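Local coordinates for translation initiation factor eif-2b-like protein (Chaetomium thermophilum, PDB 4ZEO) that probably acts in translation initiation as the delta subunit of eIF2B, the decameric GDP-GTP exchange factor of eIF2, at residues K234-V237 with N238-D241; T244-D247 with E248-G252; A273-A276 with A277-I280; L300-R303 with K304-K307. All coordinates share one frame; numbering follows the deposited sequence.

Interaction 1 of 4, residues K234-V237 with N238-D241; sequences KAKV and NKFD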
ATOM      1  N   LYS A 234       1.393  17.377   9.084  1.00 38.77           N
ATOM      2  CA  LYS A 234       0.839  18.517   9.794  1.00 38.32           C
ATOM      3  C   LYS A 234       1.459  18.621  11.183  1.00 41.86           C
ATOM      4  O   LYS A 234       1.722  19.725  11.659  1.00 46.57           O
ATOM      5  CB  LYS A 234      -0.669  18.423   9.882  1.00 38.23           C
ATOM      6  CG  LYS A 234      -1.381  18.948   8.656  1.00 35.71           C
ATOM      7  CD  LYS A 234      -2.845  18.604   8.720  1.00 35.81           C
ATOM      8  CE  LYS A 234      -3.584  19.080   7.483  1.00 35.56           C
ATOM      9  NZ  LYS A 234      -5.038  19.114   7.738  1.00 35.75           N
ATOM     10  N   ALA A 235       1.707  17.489  11.843  1.00 42.06           N
ATOM     11  CA  ALA A 235       2.413  17.539  13.135  1.00 44.66           C
ATOM     12  C   ALA A 235       3.816  18.142  12.962  1.00 46.97           C
ATOM     13  O   ALA A 235       4.240  18.951  13.784  1.00 48.83           O
ATOM     14  CB  ALA A 235       2.488  16.164  13.786  1.00 38.31           C
ATOM     15  N   LYS A 236       4.511  17.778  11.880  1.00 45.05           N
ATOM     16  CA  LYS A 236       5.831  18.326  11.582  1.00 48.23           C
ATOM     17  C   LYS A 236       5.790  19.836  11.410  1.00 50.47           C
ATOM     18  O   LYS A 236       6.627  20.549  11.956  1.00 55.22           O
ATOM     19  CB  LYS A 236       6.409  17.683  10.326  1.00 50.01           C
ATOM     20  CG  LYS A 236       7.312  16.501  10.596  1.00 55.15           C
ATOM     21  CD  LYS A 236       8.594  16.894  11.364  1.00 60.50           C
ATOM     22  CE  LYS A 236       9.438  17.903  10.604  1.00 62.23           C
ATOM     23  NZ  LYS A 236      10.631  18.319  11.411  1.00 68.01           N
ATOM     24  N   VAL A 237       4.793  20.329  10.684  1.00 48.38           N
ATOM     25  CA  VAL A 237       4.635  21.764  10.518  1.00 50.10           C
ATOM     26  C   VAL A 237       4.409  22.445  11.868  1.00 54.36           C
ATOM     27  O   VAL A 237       4.955  23.518  12.135  1.00 58.05           O
ATOM     28  CB  VAL A 237       3.460  22.099   9.575  1.00 45.44           C
ATOM     29  CG1 VAL A 237       3.185  23.601   9.568  1.00 45.83           C
ATOM     30  CG2 VAL A 237       3.727  21.546   8.171  1.00 40.76           C
ATOM     31  N   ASN A 238       3.622  21.806  12.723  1.00 53.71           N
ATOM     32  CA  ASN A 238       3.337  22.362  14.034  1.00 57.92           C
ATOM     33  C   ASN A 238       4.558  22.454  14.962  1.00 59.55           C
ATOM     34  O   ASN A 238       4.488  23.122  15.981  1.00 63.68           O
ATOM     35  CB  ASN A 238       2.210  21.580  14.704  1.00 61.23           C
ATOM     36  CG  ASN A 238       0.825  22.116  14.335  1.00 62.82           C
ATOM     37  OD1 ASN A 238       0.183  22.798  15.135  1.00 66.38           O
ATOM     38  ND2 ASN A 238       0.349  21.780  13.138  1.00 57.33           N
ATOM     39  N   LYS A 239       5.633  21.711  14.686  1.00 58.74           N
ATOM     40  CA  LYS A 239       6.852  21.802  15.519  1.00 60.12           C
ATOM     41  C   LYS A 239       7.593  23.122  15.287  1.00 63.72           C
ATOM     42  O   LYS A 239       8.363  23.571  16.134  1.00 68.49           O
ATOM     43  CB  LYS A 239       7.776  20.585  15.296  1.00 56.80           C
ATOM     44  CG  LYS A 239       7.271  19.303  16.026  1.00 64.62           C
ATOM     45  CD  LYS A 239       7.798  17.968  15.470  1.00 65.25           C
ATOM     46  CE  LYS A 239       6.648  17.186  14.764  1.00 74.62           C
ATOM     47  NZ  LYS A 239       6.753  15.718  14.444  1.00 70.61           N
ATOM     48  N   PHE A 240       7.330  23.741  14.144  1.00 62.37           N
ATOM     49  CA  PHE A 240       7.848  25.062  13.802  1.00 67.15           C
ATOM     50  C   PHE A 240       7.141  26.205  14.541  1.00 70.83           C
ATOM     51  O   PHE A 240       6.003  26.053  15.001  1.00 69.71           O
ATOM     52  CB  PHE A 240       7.724  25.252  12.297  1.00 64.28           C
ATOM     53  CG  PHE A 240       8.533  24.278  11.510  1.00 61.53           C
ATOM     54  CD1 PHE A 240       9.800  23.939  11.919  1.00 63.70           C
ATOM     55  CD2 PHE A 240       8.001  23.645  10.406  1.00 56.80           C
ATOM     56  CE1 PHE A 240      10.545  23.036  11.206  1.00 63.54           C
ATOM     57  CE2 PHE A 240       8.748  22.734   9.691  1.00 55.21           C
ATOM     58  CZ  PHE A 240      10.015  22.425  10.098  1.00 58.84           C
ATOM     59  N   ASP A 241       7.839  27.329  14.689  1.00 76.99           N
ATOM     60  CA  ASP A 241       7.279  28.526  15.322  1.00 82.62           C
ATOM     61  C   ASP A 241       7.359  29.729  14.377  1.00 83.42           C
ATOM     62  O   ASP A 241       7.976  29.648  13.309  1.00 80.17           O
ATOM     63  CB  ASP A 241       7.966  28.822  16.668  1.00 90.93           C
ATOM     64  CG  ASP A 241       9.460  29.065  16.540  1.00100.28           C
ATOM     65  OD1 ASP A 241      10.229  28.484  17.336  1.00103.02           O
ATOM     66  OD2 ASP A 241       9.876  29.839  15.662  1.00106.30           O
TER
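Asn-238 grips the carbonyl of Lys-234 with two hydrogen bonds. Its backbone N donates to Lys-234 O at 3.0 Å, as a regular helix bond. Its side-chain ND2 donates to the same oxygen at 2.9 Å with an N-H...O angle of 162°. The two donors come from opposite faces of the carbonyl plane. The oxygen lies close to the plane of the Asn-238 amide, which fixes the rotation of that group.

The other backbone bonds belong to the last turn. Lys-239 N donates to Lys-236 O at 3.1 Å and only weakly to Ala-235 O. Phe-240 N donates to Val-237 O at 3.1 Å. The bonding thus passes from four residues back to three.

The side chains pack against the turn before. The Lys-239 chain bends at chi3 (-110°) and folds back along the helix. Its aliphatic part lies over Ala-235 and Lys-236, and its NZ is 3.8 Å from Lys-236 CD. The two lysine amines carry like charges and stay apart. The Phe-240 ring turns one face to the carbonyl oxygen Lys-236 O, which sits off-centre toward the rim.

This is the C-terminal end of helix 224-239. Val-237 packs on Leu-200 and Val-205 of helix 200-219, and Lys-234 NZ bonds to Asn-210 there. Phe-240 and Lys-236 lean on helix 246-277, touching Leu-253.

Interaction 2 of 4, residues T244-D247 with E248-G252; sequences TPED and EAKEG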
ATOM      1  N   THR A 244      10.794  30.617  13.416  1.00 83.02           N
ATOM      2  CA  THR A 244      11.507  29.738  12.489  1.00 80.11           C
ATOM      3  C   THR A 244      11.679  30.401  11.129  1.00 81.20           C
ATOM      4  O   THR A 244      10.724  30.953  10.599  1.00 78.97           O
ATOM      5  CB  THR A 244      10.777  28.391  12.268  1.00 73.21           C
ATOM      6  OG1 THR A 244      10.508  27.761  13.526  1.00 72.39           O
ATOM      7  CG2 THR A 244      11.635  27.463  11.420  1.00 71.35           C
ATOM      8  N   PRO A 245      12.910  30.395  10.586  1.00 83.97           N
ATOM      9  CA  PRO A 245      13.135  30.915   9.234  1.00 85.68           C
ATOM     10  C   PRO A 245      12.606  29.963   8.157  1.00 82.39           C
ATOM     11  O   PRO A 245      12.672  28.747   8.327  1.00 79.67           O
ATOM     12  CB  PRO A 245      14.652  31.059   9.170  1.00 90.24           C
ATOM     13  CG  PRO A 245      15.157  30.063  10.148  1.00 90.29           C
ATOM     14  CD  PRO A 245      14.174  30.092  11.274  1.00 88.23           C
ATOM     15  N   GLU A 246      12.111  30.530   7.060  1.00 84.48           N
ATOM     16  CA  GLU A 246      11.409  29.776   6.032  1.00 82.13           C
ATOM     17  C   GLU A 246      12.273  28.766   5.282  1.00 80.79           C
ATOM     18  O   GLU A 246      11.914  27.600   5.178  1.00 76.47           O
ATOM     19  CB  GLU A 246      10.784  30.748   5.029  1.00 85.23           C
ATOM     20  CG  GLU A 246      10.395  30.111   3.711  1.00 84.69           C
ATOM     21  CD  GLU A 246       9.988  31.129   2.660  1.00 88.18           C
ATOM     22  OE1 GLU A 246       8.972  31.822   2.856  1.00 87.29           O
ATOM     23  OE2 GLU A 246      10.689  31.236   1.631  1.00 94.58           O
ATOM     24  N   ASP A 247      13.414  29.209   4.771  1.00 84.54           N
ATOM     25  CA  ASP A 247      14.359  28.312   4.106  1.00 84.38           C
ATOM     26  C   ASP A 247      14.688  27.085   4.988  1.00 82.52           C
ATOM     27  O   ASP A 247      14.773  25.961   4.485  1.00 78.80           O
ATOM     28  CB  ASP A 247      15.606  29.085   3.641  1.00 89.68           C
ATOM     29  CG  ASP A 247      16.404  29.682   4.781  1.00 94.97           C
ATOM     30  OD1 ASP A 247      16.138  29.333   5.944  1.00 93.68           O
ATOM     31  OD2 ASP A 247      17.304  30.506   4.492  1.00100.98           O
ATOM     32  N   GLU A 248      14.876  27.307   6.291  1.00 85.18           N
ATOM     33  CA  GLU A 248      15.203  26.225   7.219  1.00 85.40           C
ATOM     34  C   GLU A 248      14.013  25.314   7.486  1.00 81.57           C
ATOM     35  O   GLU A 248      14.183  24.108   7.640  1.00 82.05           O
ATOM     36  CB  GLU A 248      15.695  26.800   8.562  1.00 91.08           C
ATOM     37  CG  GLU A 248      15.651  25.802   9.735  1.00 91.83           C
ATOM     38  CD  GLU A 248      16.108  26.391  11.074  1.00 98.20           C
ATOM     39  OE1 GLU A 248      16.901  27.364  11.089  1.00104.25           O
ATOM     40  OE2 GLU A 248      15.686  25.860  12.123  1.00 97.25           O
ATOM     41  N   ALA A 249      12.811  25.885   7.524  1.00 78.07           N
ATOM     42  CA  ALA A 249      11.589  25.092   7.661  1.00 72.95           C
ATOM     43  C   ALA A 249      11.323  24.259   6.420  1.00 68.17           C
ATOM     44  O   ALA A 249      10.982  23.071   6.507  1.00 64.79           O
ATOM     45  CB  ALA A 249      10.386  25.981   7.963  1.00 72.69           C
ATOM     46  N   LYS A 250      11.480  24.884   5.257  1.00 68.69           N
ATOM     47  CA  LYS A 250      11.221  24.187   4.006  1.00 67.02           C
ATOM     48  C   LYS A 250      12.181  23.013   3.853  1.00 70.14           C
ATOM     49  O   LYS A 250      11.769  21.906   3.510  1.00 67.55           O
ATOM     50  CB  LYS A 250      11.337  25.139   2.809  1.00 68.10           C
ATOM     51  CG  LYS A 250      10.271  26.216   2.838  1.00 68.23           C
ATOM     52  CD  LYS A 250       9.909  26.795   1.485  1.00 68.79           C
ATOM     53  CE  LYS A 250      11.063  27.024   0.591  1.00 73.33           C
ATOM     54  NZ  LYS A 250      10.532  27.470  -0.722  1.00 74.48           N
ATOM     55  N   GLU A 251      13.454  23.241   4.164  1.00 76.80           N
ATOM     56  CA  GLU A 251      14.453  22.197   4.008  1.00 80.38           C
ATOM     57  C   GLU A 251      14.155  21.020   4.955  1.00 75.75           C
ATOM     58  O   GLU A 251      14.368  19.862   4.601  1.00 73.05           O
ATOM     59  CB  GLU A 251      15.851  22.759   4.226  1.00 90.63           C
ATOM     60  CG  GLU A 251      16.917  21.892   3.587  1.00 97.64           C
ATOM     61  CD  GLU A 251      16.709  21.742   2.074  1.00100.56           C
ATOM     62  OE1 GLU A 251      16.339  22.740   1.416  1.00101.45           O
ATOM     63  OE2 GLU A 251      16.900  20.622   1.547  1.00102.77           O
ATOM     64  N   GLY A 252      13.700  21.328   6.164  1.00 74.18           N
ATOM     65  CA  GLY A 252      13.291  20.319   7.129  1.00 71.37           C
ATOM     66  C   GLY A 252      12.112  19.470   6.658  1.00 66.01           C
ATOM     67  O   GLY A 252      12.064  18.258   6.886  1.00 65.56           O
TER
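Thr-244 sets its methyl CG2 against Ala-249 CB, 4.0 Å away, at the first turn of helix 246-277. Pro-245 holds the N-cap position of this long helix. The first torsion of Thr-244 (chi1 -53°) puts CG2 anti to the backbone N and leaves OG1 beside that N, anti to the carbonyl carbon. OG1 bonds to the backbone N of Asp-241, so the threonine also ties the helix start to the preceding loop.

The packed part centres on Ala-249, the buried residue here, and on the backbone bonds around it. Ala-249 N donates to Pro-245 O at 3.0 Å. Lys-250 N donates to Glu-246 O at 2.8 Å. Glu-251 N completes the ladder on Asp-247 O at 3.0 Å. Glu-246 and Lys-250 run side by side and point the same way, with their CG atoms 4.0 Å apart. Their charged ends are not bridged, for Glu-246 OE2 stays 4.4 Å from Lys-250 NZ. Each has another partner: Glu-246 OE1 bonds to Thr-194 OG1, and Lys-250 NZ bonds to the carbonyls of Glu-190 and Tyr-192. These bonds draw both chains toward the segment that follows helix 174-191.

The flank with Pro-245, Asp-247 and Glu-248 is the exposed, looser side. There the extended Glu-248 chain crosses the proline ring at a slant. Its carboxylate comes to lie beside the ring, with Glu-248 OE1 3.3 Å from Pro-245 CG.

Interaction 3 of 4, residues A273-A276 with A277-I280; sequences ARNA and AQSI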
ATOM      1  N   ALA A 273       9.336  -7.945   1.651  1.00 35.67           N
ATOM      2  CA  ALA A 273       9.549  -9.020   0.675  1.00 36.51           C
ATOM      3  C   ALA A 273      10.638  -9.961   1.174  1.00 40.57           C
ATOM      4  O   ALA A 273      10.501 -11.179   1.093  1.00 45.92           O
ATOM      5  CB  ALA A 273       9.903  -8.455  -0.690  1.00 34.30           C
ATOM      6  N   ARG A 274      11.706  -9.395   1.723  1.00 38.22           N
ATOM      7  CA  ARG A 274      12.801 -10.212   2.220  1.00 38.75           C
ATOM      8  C   ARG A 274      12.366 -11.027   3.434  1.00 37.52           C
ATOM      9  O   ARG A 274      12.619 -12.217   3.523  1.00 36.70           O
ATOM     10  CB  ARG A 274      14.011  -9.355   2.575  1.00 37.50           C
ATOM     11  CG  ARG A 274      15.074 -10.146   3.271  1.00 40.22           C
ATOM     12  CD  ARG A 274      16.435  -9.503   3.129  1.00 43.66           C
ATOM     13  NE  ARG A 274      17.462 -10.334   3.739  1.00 46.97           N
ATOM     14  CZ  ARG A 274      18.764 -10.062   3.733  1.00 49.70           C
ATOM     15  NH1 ARG A 274      19.225  -8.971   3.139  1.00 51.05           N
ATOM     16  NH2 ARG A 274      19.610 -10.885   4.325  1.00 51.47           N
ATOM     17  N   ASN A 275      11.712 -10.380   4.377  1.00 38.74           N
ATOM     18  CA  ASN A 275      11.318 -11.089   5.579  1.00 39.35           C
ATOM     19  C   ASN A 275      10.195 -12.100   5.299  1.00 40.06           C
ATOM     20  O   ASN A 275      10.185 -13.179   5.880  1.00 43.02           O
ATOM     21  CB  ASN A 275      10.951 -10.075   6.671  1.00 37.94           C
ATOM     22  CG  ASN A 275      12.178  -9.356   7.211  1.00 38.92           C
ATOM     23  OD1 ASN A 275      13.295  -9.609   6.755  1.00 40.74           O
ATOM     24  ND2 ASN A 275      11.979  -8.437   8.152  1.00 38.58           N
ATOM     25  N   ALA A 276       9.286 -11.784   4.381  1.00 39.08           N
ATOM     26  CA  ALA A 276       8.240 -12.749   4.006  1.00 40.98           C
ATOM     27  C   ALA A 276       8.813 -13.963   3.249  1.00 43.62           C
ATOM     28  O   ALA A 276       8.347 -15.093   3.433  1.00 45.72           O
ATOM     29  CB  ALA A 276       7.156 -12.070   3.171  1.00 41.91           C
ATOM     30  N   ALA A 277       9.827 -13.721   2.417  1.00 43.99           N
ATOM     31  CA  ALA A 277      10.509 -14.772   1.667  1.00 46.19           C
ATOM     32  C   ALA A 277      11.203 -15.789   2.584  1.00 49.23           C
ATOM     33  O   ALA A 277      11.477 -16.933   2.187  1.00 50.15           O
ATOM     34  CB  ALA A 277      11.525 -14.149   0.704  1.00 47.91           C
ATOM     35  N   GLN A 278      11.537 -15.349   3.792  1.00 51.70           N
ATOM     36  CA  GLN A 278      12.107 -16.231   4.812  1.00 55.74           C
ATOM     37  C   GLN A 278      11.122 -17.342   5.169  1.00 55.10           C
ATOM     38  O   GLN A 278      11.518 -18.447   5.530  1.00 57.59           O
ATOM     39  CB  GLN A 278      12.486 -15.436   6.059  1.00 57.66           C
ATOM     40  CG  GLN A 278      13.820 -14.751   5.949  1.00 61.27           C
ATOM     41  CD  GLN A 278      14.113 -13.893   7.160  1.00 63.83           C
ATOM     42  OE1 GLN A 278      13.239 -13.671   8.001  1.00 65.97           O
ATOM     43  NE2 GLN A 278      15.323 -13.360   7.227  1.00 64.55           N
ATOM     44  N   SER A 279       9.839 -17.013   5.114  1.00 53.06           N
ATOM     45  CA  SER A 279       8.780 -17.968   5.380  1.00 56.10           C
ATOM     46  C   SER A 279       8.671 -19.040   4.302  1.00 61.93           C
ATOM     47  O   SER A 279       8.133 -20.111   4.553  1.00 72.12           O
ATOM     48  CB  SER A 279       7.444 -17.256   5.529  1.00 52.05           C
ATOM     49  OG  SER A 279       7.237 -16.896   6.877  1.00 51.19           O
ATOM     50  N   ILE A 280       9.099 -18.718   3.087  1.00 57.17           N
ATOM     51  CA  ILE A 280       9.040 -19.669   1.991  1.00 54.32           C
ATOM     52  C   ILE A 280      10.215 -20.630   2.008  1.00 57.60           C
ATOM     53  O   ILE A 280      11.349 -20.225   2.180  1.00 59.78           O
ATOM     54  CB  ILE A 280       8.935 -18.940   0.656  1.00 50.53           C
ATOM     55  CG1 ILE A 280       7.654 -18.100   0.667  1.00 45.69           C
ATOM     56  CG2 ILE A 280       8.930 -19.931  -0.507  1.00 52.28           C
ATOM     57  CD1 ILE A 280       7.474 -17.255  -0.524  1.00 45.66           C
TER
HETATM   58  O   HOH W   1      17.572 -13.445   4.839  1.00 54.22           O
HETATM   59  O   HOH W   2       8.481 -14.511   7.358  1.00 45.70           O
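Ala-277 N donates to Ala-273 O at 2.9 Å, the last firm four-residue bond of helix 246-277. Ser-279 N donates to Ala-276 O at 3.0 Å. Between them Gln-278 N is shared by two weak bonds, to Arg-274 O and to Asn-275 O.

Two waters extend this polar set. One accepts from Gln-278 NE2 at 3.3 Å and weakly from Arg-274 NE. It lies in the guanidinium plane, at the edge of the group. The main partner of Arg-274 is elsewhere, since NH1 bonds to Tyr-270 OH. The other water donates to Asn-275 O at 2.6 Å and lies 2.7 Å from Ser-279 OG, to which it is hydrogen-bonded. It thus spans the last turn.

The contact marks the C-terminal end of helix 246-277. From here the chain turns toward strand 285-289 of the parallel sheet, which is consistent with the Rossmann-like fold expected of this family.

The Gln-278 side chain runs back along the helix. Its first torsion (chi1 -82°) sets CG beside the backbone N, 3.7 Å from Arg-274 O. The extended chain then carries the amide past Asn-275, with OE1 4.0 Å from Asn-275 CA. Outward, Ala-276 meets Thr-298 and Ala-277 meets Arg-301, both on helix 293-304. Ile-280 packs on Phe-356 of strand 354-358.

Interaction 4 of 4, residues L300-R303 with K304-K307; sequences LRAR and KEGK
Arg-301 holds CG anti to its backbone nitrogen (chi1 175°) and bends at chi2, which turns its guanidinium toward Glu-305. The Glu-305 chain is extended beyond CG and reaches back to meet it. Arg-301 NE donates to Glu-305 OE2 at 3.2 Å in a salt bridge. The two flat groups stand 76° apart, and OE2 is met from above the carboxylate plane. A water bridges Arg-301 NH2 and the same OE2. Glu-305 OE1 forms a second salt bridge to Lys-307 NZ at 3.5 Å. That amine also bonds to the carbonyls of Ala-277 and Ile-280.

Arg-303 bends at chi2 as well. Its NH1 donates to Lys-307 O at 2.9 Å, from above the carbonyl plane. Lys-307 CD lies 4.1 Å from Ala-302 CB.

The backbone closes helix 293-304. Lys-304 N and Glu-305 N keep regular helix bonds to Leu-300 O and Arg-301 O. Then Gly-306 takes a positive phi (97°). Lys-307 N bonds to Ala-302 O at 3.1 Å, and Gly-306 N bonds to Arg-303 O. This is a Schellman motif at the helix C-terminus, leading into strand 310-314.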
ATOM      1  N   LEU A 300       9.321 -13.344  -6.032  1.00 40.77           N
ATOM      2  CA  LEU A 300      10.534 -13.140  -6.833  1.00 43.42           C
ATOM      3  C   LEU A 300      11.784 -13.231  -5.948  1.00 42.49           C
ATOM      4  O   LEU A 300      12.798 -13.779  -6.355  1.00 45.92           O
ATOM      5  CB  LEU A 300      10.482 -11.801  -7.591  1.00 43.38           C
ATOM      6  CG  LEU A 300       9.393 -11.769  -8.685  1.00 43.32           C
ATOM      7  CD1 LEU A 300       9.271 -10.403  -9.379  1.00 43.37           C
ATOM      8  CD2 LEU A 300       9.573 -12.886  -9.708  1.00 43.09           C
ATOM      9  N   ARG A 301      11.691 -12.735  -4.724  1.00 40.04           N
ATOM     10  CA  ARG A 301      12.823 -12.797  -3.805  1.00 42.18           C
ATOM     11  C   ARG A 301      13.192 -14.246  -3.437  1.00 43.91           C
ATOM     12  O   ARG A 301      14.369 -14.627  -3.488  1.00 46.45           O
ATOM     13  CB  ARG A 301      12.509 -11.976  -2.543  1.00 41.28           C
ATOM     14  CG  ARG A 301      13.558 -12.044  -1.455  1.00 41.65           C
ATOM     15  CD  ARG A 301      14.738 -11.179  -1.764  1.00 44.29           C
ATOM     16  NE  ARG A 301      15.752 -11.374  -0.741  1.00 47.50           N
ATOM     17  CZ  ARG A 301      16.883 -10.675  -0.629  1.00 48.79           C
ATOM     18  NH1 ARG A 301      17.182  -9.698  -1.480  1.00 48.27           N
ATOM     19  NH2 ARG A 301      17.715 -10.965   0.356  1.00 49.82           N
ATOM     20  N   ALA A 302      12.186 -15.060  -3.112  1.00 42.63           N
ATOM     21  CA  ALA A 302      12.423 -16.449  -2.719  1.00 44.33           C
ATOM     22  C   ALA A 302      13.072 -17.217  -3.845  1.00 49.22           C
ATOM     23  O   ALA A 302      14.013 -17.995  -3.625  1.00 53.17           O
ATOM     24  CB  ALA A 302      11.128 -17.117  -2.306  1.00 42.85           C
ATOM     25  N   ARG A 303      12.604 -16.954  -5.060  1.00 49.94           N
ATOM     26  CA  ARG A 303      13.175 -17.588  -6.243  1.00 54.71           C
ATOM     27  C   ARG A 303      14.628 -17.156  -6.453  1.00 57.31           C
ATOM     28  O   ARG A 303      15.484 -17.985  -6.747  1.00 59.28           O
ATOM     29  CB  ARG A 303      12.352 -17.253  -7.486  1.00 56.97           C
ATOM     30  CG  ARG A 303      12.830 -17.956  -8.746  1.00 61.56           C
ATOM     31  CD  ARG A 303      12.581 -19.446  -8.624  1.00 64.54           C
ATOM     32  NE  ARG A 303      13.249 -20.200  -9.672  1.00 71.13           N
ATOM     33  CZ  ARG A 303      14.049 -21.231  -9.435  1.00 75.84           C
ATOM     34  NH1 ARG A 303      14.274 -21.611  -8.180  1.00 77.74           N
ATOM     35  NH2 ARG A 303      14.623 -21.877 -10.444  1.00 78.27           N
ATOM     36  N   LYS A 304      14.909 -15.866  -6.288  1.00 57.43           N
ATOM     37  CA  LYS A 304      16.279 -15.387  -6.435  1.00 61.97           C
ATOM     38  C   LYS A 304      17.177 -15.993  -5.360  1.00 60.58           C
ATOM     39  O   LYS A 304      18.361 -16.198  -5.589  1.00 61.47           O
ATOM     40  CB  LYS A 304      16.344 -13.851  -6.385  1.00 64.70           C
ATOM     41  CG  LYS A 304      16.567 -13.213  -7.760  1.00 70.46           C
ATOM     42  CD  LYS A 304      16.420 -11.705  -7.722  1.00 74.26           C
ATOM     43  CE  LYS A 304      14.935 -11.326  -7.650  1.00 77.12           C
ATOM     44  NZ  LYS A 304      14.655  -9.859  -7.597  1.00 77.01           N
ATOM     45  N   GLU A 305      16.606 -16.295  -4.196  1.00 58.75           N
ATOM     46  CA  GLU A 305      17.338 -16.971  -3.130  1.00 59.63           C
ATOM     47  C   GLU A 305      17.617 -18.439  -3.465  1.00 62.66           C
ATOM     48  O   GLU A 305      18.314 -19.136  -2.726  1.00 66.83           O
ATOM     49  CB  GLU A 305      16.568 -16.860  -1.818  1.00 57.48           C
ATOM     50  CG  GLU A 305      16.553 -15.463  -1.272  1.00 54.82           C
ATOM     51  CD  GLU A 305      15.578 -15.285  -0.139  1.00 53.08           C
ATOM     52  OE1 GLU A 305      14.712 -16.174   0.026  1.00 53.52           O
ATOM     53  OE2 GLU A 305      15.659 -14.245   0.567  1.00 51.09           O
ATOM     54  N   GLY A 306      17.069 -18.916  -4.574  1.00 60.95           N
ATOM     55  CA  GLY A 306      17.356 -20.267  -5.032  1.00 62.92           C
ATOM     56  C   GLY A 306      16.303 -21.286  -4.635  1.00 62.28           C
ATOM     57  O   GLY A 306      16.452 -22.471  -4.900  1.00 65.59           O
ATOM     58  N   LYS A 307      15.231 -20.826  -4.003  1.00 58.87           N
ATOM     59  CA  LYS A 307      14.181 -21.718  -3.532  1.00 58.30           C
ATOM     60  C   LYS A 307      13.306 -22.223  -4.666  1.00 59.46           C
ATOM     61  O   LYS A 307      13.011 -21.509  -5.617  1.00 59.25           O
ATOM     62  CB  LYS A 307      13.338 -21.003  -2.477  1.00 54.01           C
ATOM     63  CG  LYS A 307      14.202 -20.498  -1.332  1.00 53.35           C
ATOM     64  CD  LYS A 307      13.391 -19.880  -0.262  1.00 50.99           C
ATOM     65  CE  LYS A 307      14.255 -19.176   0.748  1.00 50.24           C
ATOM     66  NZ  LYS A 307      13.449 -18.806   1.944  1.00 48.22           N
TER
HETATM   67  O   HOH W   3      18.242 -13.428   1.838  1.00 53.33           O

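The four contacts are local and follow in series, so none nests or crosses. Interaction 1 ends helix 224-239, and interaction 2 starts helix 246-277 after a short loop. The bond between Asp-241 N and Thr-244 OG1 closes that loop. The two helix ends also pack, with Phe-240 CZ 3.8 Å from Ala-249 O. Helix 246-277 then runs on to interaction 3 at its other end, whose centre is about 41 Å from that of interaction 2. Interaction 4 ends helix 293-304, beyond strand 285-289. The amine of Lys-307 joins it to interaction 3. Helix 246-277 thus links the helical part to the parallel sheet region.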